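Local atomic coordinates of putative methyl-accepting chemotaxis protein (Salmonella enterica subsp. enterica serovar Typhimurium str. LT2, PDB entry 6DB1), a protein that probably senses chemical signals for chemotaxis through this N-terminal ligand-binding domain. Residues P55-L60 against P100-A105. Sequence-based numbering, arbitrary orientation.
Sequences PARQSL and PQMQLA
Two neighbouring helices of a four-helix bundle, 54-73 and 80-105, meet here through M102, a selenomethionine that reaches across to A56, R57 and L60. The segments run nearly antiparallel, at 160°, with their axes 11.2 Å apart at closest approach, and no hydrogen bond links them. M102 bends at both chi2 (-93°) and chi3 (117°), and its CG, SE and CE each face a different residue. Its CG lies 3.7 Å from CD1 of L60, whose CG stands anti to the backbone N and carries that methyl over to the opposing helix. Farther out, SE sits 3.9 Å from CG of R57, the two side chains crossing at about a right angle. The terminal CE presses on CB of A56 at 3.4 Å, a tight fit for two carbons. R57 lends only the root of its chain to this apolar patch; the extended remainder runs on along the exposed side, where NH1 bonds to OE1 of Q106, just beyond the 100-105 segment. M102 also touches F34 and L38 of helix 13-46, so it lies where three helices meet. The up-and-down, antiparallel packing of neighbouring helices is that of a four-helix bundle, consistent with the sensor domain of a chemoreceptor.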
loop_
_atom_site.group_PDB
_atom_site.type_symbol
_atom_site.label_atom_id
_atom_site.label_comp_id
_atom_site.label_asym_id
_atom_site.label_seq_id
_atom_site.Cartn_x
_atom_site.Cartn_y
_atom_site.Cartn_z
ATOM N N PRO A 55 -6.952 17.546 5.609
ATOM C CA PRO A 55 -6.328 16.202 5.598
ATOM C C PRO A 55 -6.462 15.444 4.266
ATOM O O PRO A 55 -5.514 14.765 3.835
ATOM C CB PRO A 55 -7.020 15.384 6.698
ATOM C CG PRO A 55 -8.249 16.181 7.070
ATOM C CD PRO A 55 -7.955 17.614 6.680
ATOM N N ALA A 56 -7.630 15.515 3.640
ATOM C CA ALA A 56 -7.798 14.836 2.356
ATOM C C ALA A 56 -6.867 15.496 1.334
ATOM O O ALA A 56 -6.158 14.807 0.596
ATOM C CB ALA A 56 -9.238 14.878 1.917
ATOM N N ARG A 57 -6.864 16.829 1.323
ATOM C CA ARG A 57 -5.996 17.600 0.429
ATOM C C ARG A 57 -4.539 17.172 0.647
ATOM O O ARG A 57 -3.756 17.143 -0.302
ATOM C CB ARG A 57 -6.111 19.110 0.681
ATOM C CG ARG A 57 -7.408 19.759 0.213
ATOM C CD ARG A 57 -7.555 21.182 0.746
ATOM N NE ARG A 57 -8.790 21.824 0.308
ATOM C CZ ARG A 57 -9.260 22.987 0.763
ATOM N NH1 ARG A 57 -10.408 23.463 0.306
ATOM N NH2 ARG A 57 -8.600 23.656 1.690
ATOM N N GLN A 58 -4.179 16.882 1.902
ATOM C CA GLN A 58 -2.818 16.475 2.232
ATOM C C GLN A 58 -2.492 15.149 1.538
ATOM O O GLN A 58 -1.404 14.975 1.015
ATOM C CB GLN A 58 -2.641 16.339 3.747
ATOM C CG GLN A 58 -1.341 15.662 4.155
ATOM C CD GLN A 58 -1.139 15.652 5.650
ATOM O OE1 GLN A 58 -0.913 14.606 6.256
ATOM N NE2 GLN A 58 -1.243 16.819 6.264
ATOM N N SER A 59 -3.440 14.222 1.575
ATOM C CA SER A 59 -3.248 12.918 0.977
ATOM C C SER A 59 -3.155 13.049 -0.552
ATOM O O SER A 59 -2.255 12.480 -1.159
ATOM C CB SER A 59 -4.335 11.968 1.424
ATOM O OG SER A 59 -4.265 11.757 2.835
ATOM N N LEU A 60 -4.071 13.802 -1.160
ATOM C CA LEU A 60 -4.061 14.024 -2.599
ATOM C C LEU A 60 -2.704 14.605 -2.991
ATOM O O LEU A 60 -2.051 14.113 -3.912
ATOM C CB LEU A 60 -5.210 14.964 -2.975
ATOM C CG LEU A 60 -5.352 15.308 -4.458
ATOM C CD1 LEU A 60 -6.780 15.686 -4.786
ATOM C CD2 LEU A 60 -4.406 16.420 -4.882
ATOM N N PRO A 100 -11.098 14.912 -9.376
ATOM C CA PRO A 100 -12.485 15.308 -9.473
ATOM C C PRO A 100 -13.226 15.138 -8.140
ATOM O O PRO A 100 -13.880 16.087 -7.685
ATOM C CB PRO A 100 -13.062 14.404 -10.568
ATOM C CG PRO A 100 -11.889 14.222 -11.489
ATOM C CD PRO A 100 -10.711 14.099 -10.543
ATOM N N GLN A 101 -13.101 13.976 -7.510
ATOM C CA GLN A 101 -13.790 13.741 -6.239
ATOM C C GLN A 101 -13.584 14.924 -5.289
ATOM O O GLN A 101 -14.534 15.403 -4.688
ATOM C CB GLN A 101 -13.301 12.474 -5.542
ATOM C CG GLN A 101 -13.736 11.186 -6.221
ATOM C CD GLN A 101 -13.510 10.006 -5.310
ATOM O OE1 GLN A 101 -13.272 10.175 -4.117
ATOM N NE2 GLN A 101 -13.610 8.803 -5.857
HETATM N N MSE A 102 -12.347 15.380 -5.161
HETATM C CA MSE A 102 -12.055 16.495 -4.266
HETATM C C MSE A 102 -12.724 17.779 -4.666
HETATM O O MSE A 102 -13.237 18.502 -3.817
HETATM C CB MSE A 102 -10.565 16.754 -4.245
HETATM C CG MSE A 102 -9.970 16.097 -3.022
HETATM SE SE MSE A 102 -9.898 17.401 -1.564
HETATM C CE MSE A 102 -11.137 16.368 -0.465
ATOM N N GLN A 103 -12.716 18.089 -5.957
ATOM C CA GLN A 103 -13.327 19.322 -6.429
ATOM C C GLN A 103 -14.855 19.206 -6.310
ATOM O O GLN A 103 -15.549 20.174 -5.957
ATOM C CB GLN A 103 -12.830 19.625 -7.845
ATOM C CG GLN A 103 -11.348 19.998 -7.877
ATOM C CD GLN A 103 -10.789 20.253 -9.259
ATOM O OE1 GLN A 103 -11.221 19.666 -10.253
ATOM N NE2 GLN A 103 -9.771 21.102 -9.325
ATOM N N LEU A 104 -15.353 17.997 -6.513
ATOM C CA LEU A 104 -16.773 17.716 -6.474
ATOM C C LEU A 104 -17.247 17.668 -5.013
ATOM O O LEU A 104 -18.375 18.046 -4.707
ATOM C CB LEU A 104 -16.977 16.380 -7.197
ATOM C CG LEU A 104 -18.266 16.201 -7.999
ATOM C CD1 LEU A 104 -18.463 17.341 -8.991
ATOM C CD2 LEU A 104 -18.230 14.873 -8.743
ATOM N N ALA A 105 -16.386 17.235 -4.102
ATOM C CA ALA A 105 -16.755 17.140 -2.683
ATOM C C ALA A 105 -16.909 18.546 -2.088
ATOM O O ALA A 105 -17.594 18.748 -1.079
ATOM C CB ALA A 105 -15.717 16.341 -1.929
#